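Local atomic coordinates of mandelate racemase/muconate lactonizing enzyme (Jannaschia sp., PDB entry 4J3Z), a protein that belongs to the enolase superfamily and is probably an isomerase of the mandelate racemase/muconate lactonizing type, its substrate not established. Residues 156-161 with 198-203; 148-153 with 190-195; 316-321 with 350-355. One frame throughout, in Å; residues are numbered along the deposited sequence.

In the fold
All three contacts lie in the enolase C-terminal-like barrel domain. Contacts 1 and 2 are two levels of one interface: both join helix 147-159 to helix 183-200, with centres about 12 Å apart, and they meet where Ala199 CB packs 3.7 Å from Ala151 O. Contact 2 packs the first part of helix 147-159 on the middle of helix 183-200, and contact 1 lies at their C-terminal ends. Contact 3, centred about 20 Å from contact 1 and 26 Å from contact 2, ties helix 315-327 to the loop entering strand 356-358. It brushes contact 1 where Glu160 O lies 3.9 Å from Asn354 OD1. Contacts 2 and 3 stay about 12 Å apart at their nearest atoms.

Contact 1. Residues 156-161 with 198-203; sequences ARVAEG and DAVGTQ
At the C-terminal ends of two neighbouring outer helices of the barrel, Val158 reaches across to Val200 and Gln203. Its two methyls divide the work. Val158 CG2 meets Val200 CG1 at 3.7 Å, the two valines approaching at a slant, and lies equally near the backbone O of Gln203. The other methyl, placed anti to the backbone N (chi1 159°), turns instead to the side chain of Gln203, which runs past at about a right angle, and Gln203 CB comes to 3.8 Å from Val158 CG1. Helix 147-159 and helix 183-200 are the helical parts of successive beta-alpha units, and both chains leave their helices here. Gly161 ends the first in a Schellman motif, its N bonded to Val158 O at 2.9 Å; with positive phi, a side chain would press on the preceding carbonyl. The second leaves its helix at Gly201, within a type II' turn from Val200 to Gln203, closed by Gln203 N to Val200 O at 2.8 Å, and Gln203 is carried back over Val158. On another side of helix 147-159, Arg157 NE forms a salt bridge with Glu160 OE1 at 3.1 Å, approaching from above the carboxylate plane. A second, weak bond joins NH1 to OE2, and NH1 also pairs with Glu135. Val200 is buried and rests on Ala154 as well, whereas Thr202 packs on Ser184 of a second subunit.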
ATOM      1  N   ALA D 156      31.841 -35.872  -0.705  1.00 27.79           N
ATOM      2  CA  ALA D 156      31.549 -37.096   0.056  1.00 27.57           C
ATOM      3  C   ALA D 156      30.049 -37.290   0.298  1.00 28.63           C
ATOM      4  O   ALA D 156      29.533 -38.404   0.204  1.00 29.96           O
ATOM      5  CB  ALA D 156      32.312 -37.110   1.372  1.00 25.59           C
ATOM      6  N   ARG D 157      29.336 -36.246   0.655  1.00 27.69           N
ATOM      7  CA  ARG D 157      27.902 -36.334   0.818  1.00 27.16           C
ATOM      8  C   ARG D 157      27.102 -36.622  -0.446  1.00 28.16           C
ATOM      9  O   ARG D 157      26.160 -37.372  -0.407  1.00 28.84           O
ATOM     10  CB  ARG D 157      27.304 -35.089   1.447  1.00 26.63           C
ATOM     11  CG  ARG D 157      27.951 -34.607   2.689  1.00 26.49           C
ATOM     12  CD  ARG D 157      27.816 -35.568   3.833  1.00 25.93           C
ATOM     13  NE  ARG D 157      28.862 -36.542   3.862  1.00 26.56           N
ATOM     14  CZ  ARG D 157      30.070 -36.400   4.353  1.00 26.30           C
ATOM     15  NH1 ARG D 157      30.838 -37.403   4.264  1.00 26.52           N
ATOM     16  NH2 ARG D 157      30.511 -35.326   4.896  1.00 25.71           N
ATOM     17  N   VAL D 158      27.464 -35.990  -1.551  1.00 28.03           N
ATOM     18  CA  VAL D 158      26.847 -36.340  -2.831  1.00 28.64           C
ATOM     19  C   VAL D 158      27.062 -37.818  -3.175  1.00 29.50           C
ATOM     20  O   VAL D 158      26.130 -38.480  -3.640  1.00 30.53           O
ATOM     21  CB  VAL D 158      27.331 -35.406  -3.962  1.00 29.58           C
ATOM     22  CG1 VAL D 158      27.126 -36.022  -5.344  1.00 30.35           C
ATOM     23  CG2 VAL D 158      26.618 -34.068  -3.860  1.00 28.67           C
ATOM     24  N   ALA D 159      28.270 -38.335  -2.921  1.00 28.40           N
ATOM     25  CA  ALA D 159      28.573 -39.763  -3.124  1.00 28.84           C
ATOM     26  C   ALA D 159      27.793 -40.706  -2.197  1.00 28.29           C
ATOM     27  O   ALA D 159      27.642 -41.892  -2.492  1.00 28.91           O
ATOM     28  CB  ALA D 159      30.080 -40.022  -3.011  1.00 30.19           C
ATOM     29  N   GLU D 160      27.301 -40.185  -1.079  1.00 28.63           N
ATOM     30  CA  GLU D 160      26.402 -40.956  -0.208  1.00 29.69           C
ATOM     31  C   GLU D 160      24.937 -40.813  -0.612  1.00 27.49           C
ATOM     32  O   GLU D 160      24.069 -41.427   0.006  1.00 26.83           O
ATOM     33  CB  GLU D 160      26.548 -40.518   1.249  1.00 31.67           C
ATOM     34  CG  GLU D 160      27.831 -40.946   1.940  1.00 32.41           C
ATOM     35  CD  GLU D 160      28.091 -40.098   3.168  1.00 35.91           C
ATOM     36  OE1 GLU D 160      27.253 -39.201   3.455  1.00 33.76           O
ATOM     37  OE2 GLU D 160      29.125 -40.327   3.839  1.00 38.60           O
ATOM     38  N   GLY D 161      24.670 -39.973  -1.616  1.00 26.56           N
ATOM     39  CA  GLY D 161      23.325 -39.787  -2.154  1.00 25.63           C
ATOM     40  C   GLY D 161      22.653 -38.454  -1.855  1.00 25.64           C
ATOM     41  O   GLY D 161      21.577 -38.162  -2.395  1.00 26.49           O
ATOM     42  N   ASP D 198      31.703 -26.075  -7.820  1.00 28.31           N
ATOM     43  CA  ASP D 198      32.582 -26.900  -8.668  1.00 28.79           C
ATOM     44  C   ASP D 198      32.534 -28.375  -8.285  1.00 29.01           C
ATOM     45  O   ASP D 198      32.527 -29.232  -9.159  1.00 30.08           O
ATOM     46  CB  ASP D 198      34.058 -26.451  -8.586  1.00 28.74           C
ATOM     47  CG  ASP D 198      34.316 -25.104  -9.223  1.00 29.54           C
ATOM     48  OD1 ASP D 198      33.574 -24.694 -10.153  1.00 29.51           O
ATOM     49  OD2 ASP D 198      35.288 -24.447  -8.783  1.00 30.72           O
ATOM     50  N   ALA D 199      32.546 -28.662  -6.982  1.00 28.30           N
ATOM     51  CA  ALA D 199      32.615 -30.045  -6.498  1.00 28.29           C
ATOM     52  C   ALA D 199      31.344 -30.831  -6.801  1.00 29.24           C
ATOM     53  O   ALA D 199      31.408 -31.899  -7.417  1.00 29.48           O
ATOM     54  CB  ALA D 199      32.932 -30.090  -5.012  1.00 27.97           C
ATOM     55  N   VAL D 200      30.196 -30.282  -6.395  1.00 29.26           N
ATOM     56  CA  VAL D 200      28.901 -30.946  -6.571  1.00 29.14           C
ATOM     57  C   VAL D 200      28.247 -30.749  -7.948  1.00 29.28           C
ATOM     58  O   VAL D 200      27.368 -31.529  -8.330  1.00 30.88           O
ATOM     59  CB  VAL D 200      27.894 -30.571  -5.450  1.00 29.88           C
ATOM     60  CG1 VAL D 200      28.483 -30.867  -4.075  1.00 30.29           C
ATOM     61  CG2 VAL D 200      27.461 -29.110  -5.551  1.00 29.07           C
ATOM     62  N   GLY D 201      28.664 -29.717  -8.682  1.00 27.83           N
ATOM     63  CA  GLY D 201      28.116 -29.430 -10.013  1.00 28.10           C
ATOM     64  C   GLY D 201      26.613 -29.193 -10.050  1.00 28.25           C
ATOM     65  O   GLY D 201      26.106 -28.170  -9.581  1.00 28.01           O
ATOM     66  N   THR D 202      25.906 -30.151 -10.628  1.00 28.62           N
ATOM     67  CA  THR D 202      24.449 -30.138 -10.681  1.00 27.43           C
ATOM     68  C   THR D 202      23.846 -31.069  -9.617  1.00 26.56           C
ATOM     69  O   THR D 202      22.643 -31.039  -9.361  1.00 25.56           O
ATOM     70  CB  THR D 202      23.971 -30.470 -12.112  1.00 26.99           C
ATOM     71  OG1 THR D 202      23.509 -29.270 -12.748  1.00 27.26           O
ATOM     72  CG2 THR D 202      22.859 -31.512 -12.119  1.00 27.70           C
ATOM     73  N   GLN D 203      24.710 -31.843  -8.966  1.00 27.08           N
ATOM     74  CA  GLN D 203      24.297 -32.955  -8.107  1.00 27.92           C
ATOM     75  C   GLN D 203      23.915 -32.608  -6.653  1.00 26.86           C
ATOM     76  O   GLN D 203      23.547 -33.501  -5.898  1.00 27.61           O
ATOM     77  CB  GLN D 203      25.380 -34.049  -8.115  1.00 29.65           C
ATOM     78  CG  GLN D 203      25.703 -34.643  -9.485  1.00 29.70           C
ATOM     79  CD  GLN D 203      26.879 -35.617  -9.441  1.00 29.22           C
ATOM     80  OE1 GLN D 203      28.015 -35.228  -9.155  1.00 29.72           O
ATOM     81  NE2 GLN D 203      26.611 -36.885  -9.734  1.00 28.15           N
TER

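Contact 2. Residues 148-153 with 190-195; sequences EMAAES and ARFCAA
Helices 148-153 and 190-195 run in roughly the same direction, their axes 35° apart (signed crossing angle -35°) and 8.7 Å from each other at closest approach. Small residues permit this: Ala151 and Ala195 bring their CA atoms to 5.6 Å, and their CB atoms meet at 4.1 Å. Ala151 CB also sits 3.5 Å from the carbonyl O of Ala195, so methyl touches backbone as well as methyl. One turn nearer the start of helix 190-195, Phe192 fills the wider part of the groove. Its ring reaches towards the other helix, and Phe192 CE2 comes within 3.6 Å of Ala150 CB, which approaches the ring obliquely. On the solvent side, Glu148 and Arg191, both exposed, carry opposite charges, but Glu148 OE2 and Arg191 NH2 remain 4.4 Å apart, beyond a salt bridge; the carboxylate oxygen lies at the edge of the guanidinium, near its plane. The attraction is therefore likely to be modest. Pro147, at the start of helix 147-159, adds to the packing on Arg191, Phe192 and Ala195. Deeper in, Phe192 continues to Phe167 on strand 164-167, the barrel strand that comes between these two helices along the chain.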
ATOM      1  N   GLU D 148      38.174 -25.522   0.310  1.00 28.99           N
ATOM      2  CA  GLU D 148      38.628 -26.771  -0.302  1.00 28.05           C
ATOM      3  C   GLU D 148      38.177 -27.984   0.523  1.00 26.04           C
ATOM      4  O   GLU D 148      37.675 -28.968  -0.023  1.00 26.06           O
ATOM      5  CB  GLU D 148      40.150 -26.750  -0.480  1.00 28.93           C
ATOM      6  CG  GLU D 148      40.707 -25.507  -1.182  1.00 29.41           C
ATOM      7  CD  GLU D 148      40.534 -24.218  -0.374  1.00 31.17           C
ATOM      8  OE1 GLU D 148      40.561 -24.294   0.875  1.00 32.22           O
ATOM      9  OE2 GLU D 148      40.359 -23.125  -0.980  1.00 30.80           O
ATOM     10  N   MET D 149      38.340 -27.904   1.840  1.00 25.94           N
ATOM     11  CA  MET D 149      37.902 -28.971   2.744  1.00 26.44           C
ATOM     12  C   MET D 149      36.375 -29.135   2.745  1.00 26.14           C
ATOM     13  O   MET D 149      35.868 -30.250   2.847  1.00 25.94           O
ATOM     14  CB  MET D 149      38.423 -28.723   4.161  1.00 27.22           C
ATOM     15  CG  MET D 149      39.936 -28.794   4.269  1.00 30.17           C
ATOM     16  SD  MET D 149      40.574 -28.518   5.931  1.00 32.22           S
ATOM     17  CE  MET D 149      42.153 -27.787   5.518  1.00 32.93           C
ATOM     18  N   ALA D 150      35.654 -28.018   2.631  1.00 25.34           N
ATOM     19  CA  ALA D 150      34.201 -28.039   2.516  1.00 24.97           C
ATOM     20  C   ALA D 150      33.744 -28.632   1.179  1.00 25.08           C
ATOM     21  O   ALA D 150      32.730 -29.335   1.128  1.00 25.38           O
ATOM     22  CB  ALA D 150      33.630 -26.642   2.724  1.00 25.54           C
ATOM     23  N   ALA D 151      34.488 -28.355   0.104  1.00 24.72           N
ATOM     24  CA  ALA D 151      34.259 -29.013  -1.191  1.00 25.36           C
ATOM     25  C   ALA D 151      34.454 -30.532  -1.120  1.00 26.29           C
ATOM     26  O   ALA D 151      33.603 -31.290  -1.588  1.00 28.83           O
ATOM     27  CB  ALA D 151      35.148 -28.410  -2.277  1.00 25.46           C
ATOM     28  N   GLU D 152      35.564 -30.973  -0.538  1.00 25.65           N
ATOM     29  CA  GLU D 152      35.816 -32.405  -0.337  1.00 26.40           C
ATOM     30  C   GLU D 152      34.711 -33.065   0.483  1.00 26.06           C
ATOM     31  O   GLU D 152      34.181 -34.114   0.090  1.00 25.29           O
ATOM     32  CB  GLU D 152      37.170 -32.637   0.336  1.00 28.15           C
ATOM     33  CG  GLU D 152      38.380 -32.250  -0.512  1.00 29.55           C
ATOM     34  CD  GLU D 152      39.704 -32.512   0.190  1.00 30.78           C
ATOM     35  OE1 GLU D 152      39.694 -33.043   1.322  1.00 31.73           O
ATOM     36  OE2 GLU D 152      40.763 -32.210  -0.397  1.00 31.24           O
ATOM     37  N   SER D 153      34.369 -32.447   1.614  1.00 26.08           N
ATOM     38  CA  SER D 153      33.277 -32.926   2.468  1.00 26.48           C
ATOM     39  C   SER D 153      31.914 -32.870   1.764  1.00 26.57           C
ATOM     40  O   SER D 153      31.032 -33.686   2.054  1.00 27.17           O
ATOM     41  CB  SER D 153      33.229 -32.130   3.779  1.00 27.61           C
ATOM     42  OG  SER D 153      31.982 -32.290   4.457  1.00 27.13           O
ATOM     43  N   ALA D 190      31.567 -16.403  -0.616  1.00 24.63           N
ATOM     44  CA  ALA D 190      31.679 -16.653  -2.065  1.00 25.02           C
ATOM     45  C   ALA D 190      32.688 -17.766  -2.393  1.00 25.78           C
ATOM     46  O   ALA D 190      32.369 -18.699  -3.138  1.00 26.52           O
ATOM     47  CB  ALA D 190      32.024 -15.367  -2.809  1.00 24.58           C
ATOM     48  N   ARG D 191      33.891 -17.681  -1.830  1.00 26.17           N
ATOM     49  CA  ARG D 191      34.903 -18.739  -2.012  1.00 26.41           C
ATOM     50  C   ARG D 191      34.343 -20.108  -1.642  1.00 26.51           C
ATOM     51  O   ARG D 191      34.536 -21.082  -2.377  1.00 26.72           O
ATOM     52  CB  ARG D 191      36.165 -18.448  -1.191  1.00 26.85           C
ATOM     53  CG  ARG D 191      37.163 -17.519  -1.873  1.00 27.88           C
ATOM     54  CD  ARG D 191      38.333 -17.160  -0.948  1.00 29.34           C
ATOM     55  NE  ARG D 191      38.906 -18.328  -0.261  1.00 29.02           N
ATOM     56  CZ  ARG D 191      39.665 -18.266   0.837  1.00 29.42           C
ATOM     57  NH1 ARG D 191      39.969 -17.093   1.392  1.00 28.70           N
ATOM     58  NH2 ARG D 191      40.122 -19.385   1.391  1.00 28.98           N
ATOM     59  N   PHE D 192      33.626 -20.168  -0.516  1.00 26.99           N
ATOM     60  CA  PHE D 192      32.907 -21.376  -0.095  1.00 26.22           C
ATOM     61  C   PHE D 192      31.888 -21.853  -1.118  1.00 27.79           C
ATOM     62  O   PHE D 192      31.865 -23.039  -1.457  1.00 29.34           O
ATOM     63  CB  PHE D 192      32.221 -21.159   1.245  1.00 25.85           C
ATOM     64  CG  PHE D 192      32.947 -21.770   2.412  1.00 25.45           C
ATOM     65  CD1 PHE D 192      34.176 -21.263   2.835  1.00 25.90           C
ATOM     66  CD2 PHE D 192      32.394 -22.839   3.099  1.00 24.25           C
ATOM     67  CE1 PHE D 192      34.837 -21.823   3.916  1.00 25.56           C
ATOM     68  CE2 PHE D 192      33.046 -23.392   4.183  1.00 24.47           C
ATOM     69  CZ  PHE D 192      34.271 -22.888   4.590  1.00 25.08           C
ATOM     70  N   CYS D 193      31.052 -20.939  -1.612  1.00 27.74           N
ATOM     71  CA  CYS D 193      30.049 -21.285  -2.638  1.00 27.64           C
ATOM     72  C   CYS D 193      30.673 -21.730  -3.965  1.00 28.46           C
ATOM     73  O   CYS D 193      30.175 -22.661  -4.598  1.00 30.23           O
ATOM     74  CB  CYS D 193      29.091 -20.112  -2.897  1.00 26.04           C
ATOM     75  SG  CYS D 193      27.795 -19.859  -1.671  1.00 24.96           S
ATOM     76  N   ALA D 194      31.736 -21.053  -4.394  1.00 27.89           N
ATOM     77  CA  ALA D 194      32.429 -21.401  -5.655  1.00 28.59           C
ATOM     78  C   ALA D 194      33.021 -22.807  -5.642  1.00 30.12           C
ATOM     79  O   ALA D 194      32.834 -23.565  -6.597  1.00 31.78           O
ATOM     80  CB  ALA D 194      33.511 -20.379  -5.990  1.00 27.09           C
ATOM     81  N   ALA D 195      33.726 -23.146  -4.560  1.00 29.90           N
ATOM     82  CA  ALA D 195      34.417 -24.434  -4.441  1.00 29.98           C
ATOM     83  C   ALA D 195      33.441 -25.593  -4.341  1.00 29.91           C
ATOM     84  O   ALA D 195      33.651 -26.648  -4.952  1.00 29.99           O
ATOM     85  CB  ALA D 195      35.370 -24.431  -3.247  1.00 29.27           C
TER

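Contact 3. Residues 316-321 with 350-355; sequences VEWAAN and PRVENG
Trp318 NE1 donates to the backbone O of Pro350 across 2.8 Å, with an N-H...O angle of 156°. The oxygen lies close to the indole plane, at the ring edge, whereas the donor is tilted 24° from the carbonyl plane. The same proline also packs against the pyrrole part of the indole: Pro350 CD is 3.4 Å from Trp318 NE1 and 3.6 Å from Trp318 CD1. One residue thus both accepts the indole N-H and helps fix how the ring is turned. The far end of the indole serves a different partner, Trp318 CH2 touching Val352 CG2 at 3.9 Å, with the methyl set obliquely to the ring. Trp318 CG stands anti to its own backbone nitrogen (chi1 159°), which carries the ring off the helix towards the loop. A phenylalanine here would probably leave the Pro350 carbonyl without this donor and, being shorter, open a gap beside Val352. Closer to the helix backbone, Ala319 CA lies 4.1 Å from Pro350 CG. The contact joins helix 315-327 to the loop between strands 346-347 and 356-358. Val357 on strand 356-358 packs against Trp318, Pro350 and Val352, while Ala336 on the barrel strand 334-336 meets Trp318 and Val352, so the indole lies between its helix and these two strands.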
ATOM      1  N   VAL D 316      14.470 -37.628  18.721  1.00 27.57           N
ATOM      2  CA  VAL D 316      13.028 -37.536  18.924  1.00 28.06           C
ATOM      3  C   VAL D 316      12.422 -36.414  18.078  1.00 28.57           C
ATOM      4  O   VAL D 316      11.501 -36.667  17.291  1.00 30.14           O
ATOM      5  CB  VAL D 316      12.620 -37.442  20.414  1.00 28.50           C
ATOM      6  CG1 VAL D 316      11.109 -37.361  20.536  1.00 28.44           C
ATOM      7  CG2 VAL D 316      13.117 -38.662  21.183  1.00 28.56           C
ATOM      8  N   GLU D 317      12.940 -35.191  18.209  1.00 26.82           N
ATOM      9  CA  GLU D 317      12.534 -34.091  17.322  1.00 26.12           C
ATOM     10  C   GLU D 317      12.760 -34.435  15.840  1.00 27.09           C
ATOM     11  O   GLU D 317      11.990 -33.998  14.977  1.00 27.60           O
ATOM     12  CB  GLU D 317      13.254 -32.785  17.680  1.00 25.27           C
ATOM     13  CG  GLU D 317      12.759 -31.551  16.928  1.00 24.36           C
ATOM     14  CD  GLU D 317      13.559 -30.296  17.249  1.00 24.44           C
ATOM     15  OE1 GLU D 317      14.740 -30.224  16.855  1.00 24.61           O
ATOM     16  OE2 GLU D 317      13.008 -29.366  17.892  1.00 24.11           O
ATOM     17  N   TRP D 318      13.818 -35.203  15.558  1.00 26.84           N
ATOM     18  CA  TRP D 318      14.106 -35.705  14.209  1.00 26.26           C
ATOM     19  C   TRP D 318      12.976 -36.579  13.690  1.00 27.38           C
ATOM     20  O   TRP D 318      12.452 -36.334  12.601  1.00 27.57           O
ATOM     21  CB  TRP D 318      15.436 -36.468  14.181  1.00 26.70           C
ATOM     22  CG  TRP D 318      15.615 -37.444  13.014  1.00 25.88           C
ATOM     23  CD1 TRP D 318      15.718 -38.806  13.094  1.00 25.06           C
ATOM     24  CD2 TRP D 318      15.712 -37.119  11.618  1.00 24.88           C
ATOM     25  NE1 TRP D 318      15.871 -39.347  11.840  1.00 24.74           N
ATOM     26  CE2 TRP D 318      15.876 -38.335  10.916  1.00 24.33           C
ATOM     27  CE3 TRP D 318      15.672 -35.921  10.894  1.00 25.04           C
ATOM     28  CZ2 TRP D 318      16.006 -38.387   9.530  1.00 24.22           C
ATOM     29  CZ3 TRP D 318      15.804 -35.974   9.513  1.00 25.18           C
ATOM     30  CH2 TRP D 318      15.966 -37.200   8.846  1.00 24.93           C
ATOM     31  N   ALA D 319      12.600 -37.592  14.472  1.00 28.19           N
ATOM     32  CA  ALA D 319      11.450 -38.438  14.152  1.00 26.96           C
ATOM     33  C   ALA D 319      10.227 -37.579  13.861  1.00 27.06           C
ATOM     34  O   ALA D 319       9.695 -37.632  12.757  1.00 26.85           O
ATOM     35  CB  ALA D 319      11.168 -39.416  15.279  1.00 26.65           C
ATOM     36  N   ALA D 320       9.817 -36.771  14.846  1.00 27.26           N
ATOM     37  CA  ALA D 320       8.668 -35.861  14.738  1.00 25.88           C
ATOM     38  C   ALA D 320       8.677 -35.045  13.448  1.00 26.64           C
ATOM     39  O   ALA D 320       7.641 -34.920  12.798  1.00 27.95           O
ATOM     40  CB  ALA D 320       8.601 -34.942  15.953  1.00 25.07           C
ATOM     41  N   ASN D 321       9.842 -34.493  13.088  1.00 25.96           N
ATOM     42  CA  ASN D 321      10.052 -33.862  11.776  1.00 25.12           C
ATOM     43  C   ASN D 321       9.702 -34.798  10.643  1.00 24.91           C
ATOM     44  O   ASN D 321       9.012 -34.406   9.704  1.00 25.30           O
ATOM     45  CB  ASN D 321      11.519 -33.460  11.575  1.00 25.03           C
ATOM     46  CG  ASN D 321      11.993 -32.439  12.577  1.00 25.53           C
ATOM     47  OD1 ASN D 321      11.197 -31.669  13.130  1.00 26.07           O
ATOM     48  ND2 ASN D 321      13.301 -32.423  12.821  1.00 24.86           N
ATOM     49  N   PRO D 350      14.500 -42.904  12.273  1.00 28.83           N
ATOM     50  CA  PRO D 350      14.488 -42.916  10.814  1.00 28.42           C
ATOM     51  C   PRO D 350      15.903 -42.707  10.269  1.00 28.86           C
ATOM     52  O   PRO D 350      16.632 -41.829  10.741  1.00 28.46           O
ATOM     53  CB  PRO D 350      13.593 -41.722  10.458  1.00 28.05           C
ATOM     54  CG  PRO D 350      12.777 -41.462  11.685  1.00 27.13           C
ATOM     55  CD  PRO D 350      13.696 -41.793  12.820  1.00 27.09           C
ATOM     56  N   ARG D 351      16.287 -43.523   9.292  1.00 30.05           N
ATOM     57  CA  ARG D 351      17.633 -43.448   8.721  1.00 30.26           C
ATOM     58  C   ARG D 351      17.611 -42.775   7.358  1.00 29.09           C
ATOM     59  O   ARG D 351      16.805 -43.131   6.494  1.00 29.64           O
ATOM     60  CB  ARG D 351      18.255 -44.843   8.594  1.00 31.25           C
ATOM     61  CG  ARG D 351      17.839 -45.818   9.678  1.00 33.28           C
ATOM     62  CD  ARG D 351      18.326 -47.231   9.392  1.00 35.62           C
ATOM     63  NE  ARG D 351      19.546 -47.537  10.138  1.00 37.83           N
ATOM     64  CZ  ARG D 351      19.927 -48.764  10.500  1.00 38.54           C
ATOM     65  NH1 ARG D 351      19.187 -49.822  10.184  1.00 38.11           N
ATOM     66  NH2 ARG D 351      21.054 -48.937  11.182  1.00 37.74           N
ATOM     67  N   VAL D 352      18.478 -41.790   7.169  1.00 28.53           N
ATOM     68  CA  VAL D 352      18.709 -41.251   5.836  1.00 28.95           C
ATOM     69  C   VAL D 352      19.494 -42.310   5.070  1.00 28.86           C
ATOM     70  O   VAL D 352      20.642 -42.599   5.401  1.00 28.34           O
ATOM     71  CB  VAL D 352      19.488 -39.926   5.873  1.00 29.89           C
ATOM     72  CG1 VAL D 352      19.899 -39.500   4.467  1.00 29.76           C
ATOM     73  CG2 VAL D 352      18.667 -38.845   6.563  1.00 30.28           C
ATOM     74  N   GLU D 353      18.851 -42.911   4.074  1.00 29.56           N
ATOM     75  CA  GLU D 353      19.507 -43.901   3.227  1.00 30.82           C
ATOM     76  C   GLU D 353      19.480 -43.396   1.783  1.00 32.11           C
ATOM     77  O   GLU D 353      18.403 -43.188   1.202  1.00 33.02           O
ATOM     78  CB  GLU D 353      18.854 -45.292   3.379  1.00 31.50           C
ATOM     79  CG  GLU D 353      18.795 -45.788   4.829  1.00 32.16           C
ATOM     80  CD  GLU D 353      18.828 -47.303   4.969  1.00 33.43           C
ATOM     81  OE1 GLU D 353      17.759 -47.952   4.894  1.00 32.87           O
ATOM     82  OE2 GLU D 353      19.930 -47.853   5.177  1.00 34.88           O
ATOM     83  N   ASN D 354      20.671 -43.152   1.239  1.00 31.93           N
ATOM     84  CA  ASN D 354      20.847 -42.561  -0.099  1.00 31.71           C
ATOM     85  C   ASN D 354      20.177 -41.197  -0.270  1.00 30.12           C
ATOM     86  O   ASN D 354      19.367 -41.012  -1.181  1.00 30.02           O
ATOM     87  CB  ASN D 354      20.387 -43.530  -1.202  1.00 32.08           C
ATOM     88  CG  ASN D 354      21.393 -44.631  -1.475  1.00 33.59           C
ATOM     89  OD1 ASN D 354      22.299 -44.877  -0.676  1.00 34.89           O
ATOM     90  ND2 ASN D 354      21.239 -45.302  -2.612  1.00 33.50           N
ATOM     91  N   GLY D 355      20.521 -40.252   0.609  1.00 29.07           N
ATOM     92  CA  GLY D 355      19.997 -38.875   0.555  1.00 28.33           C
ATOM     93  C   GLY D 355      18.516 -38.673   0.872  1.00 28.38           C
ATOM     94  O   GLY D 355      18.021 -37.541   0.834  1.00 29.66           O
TER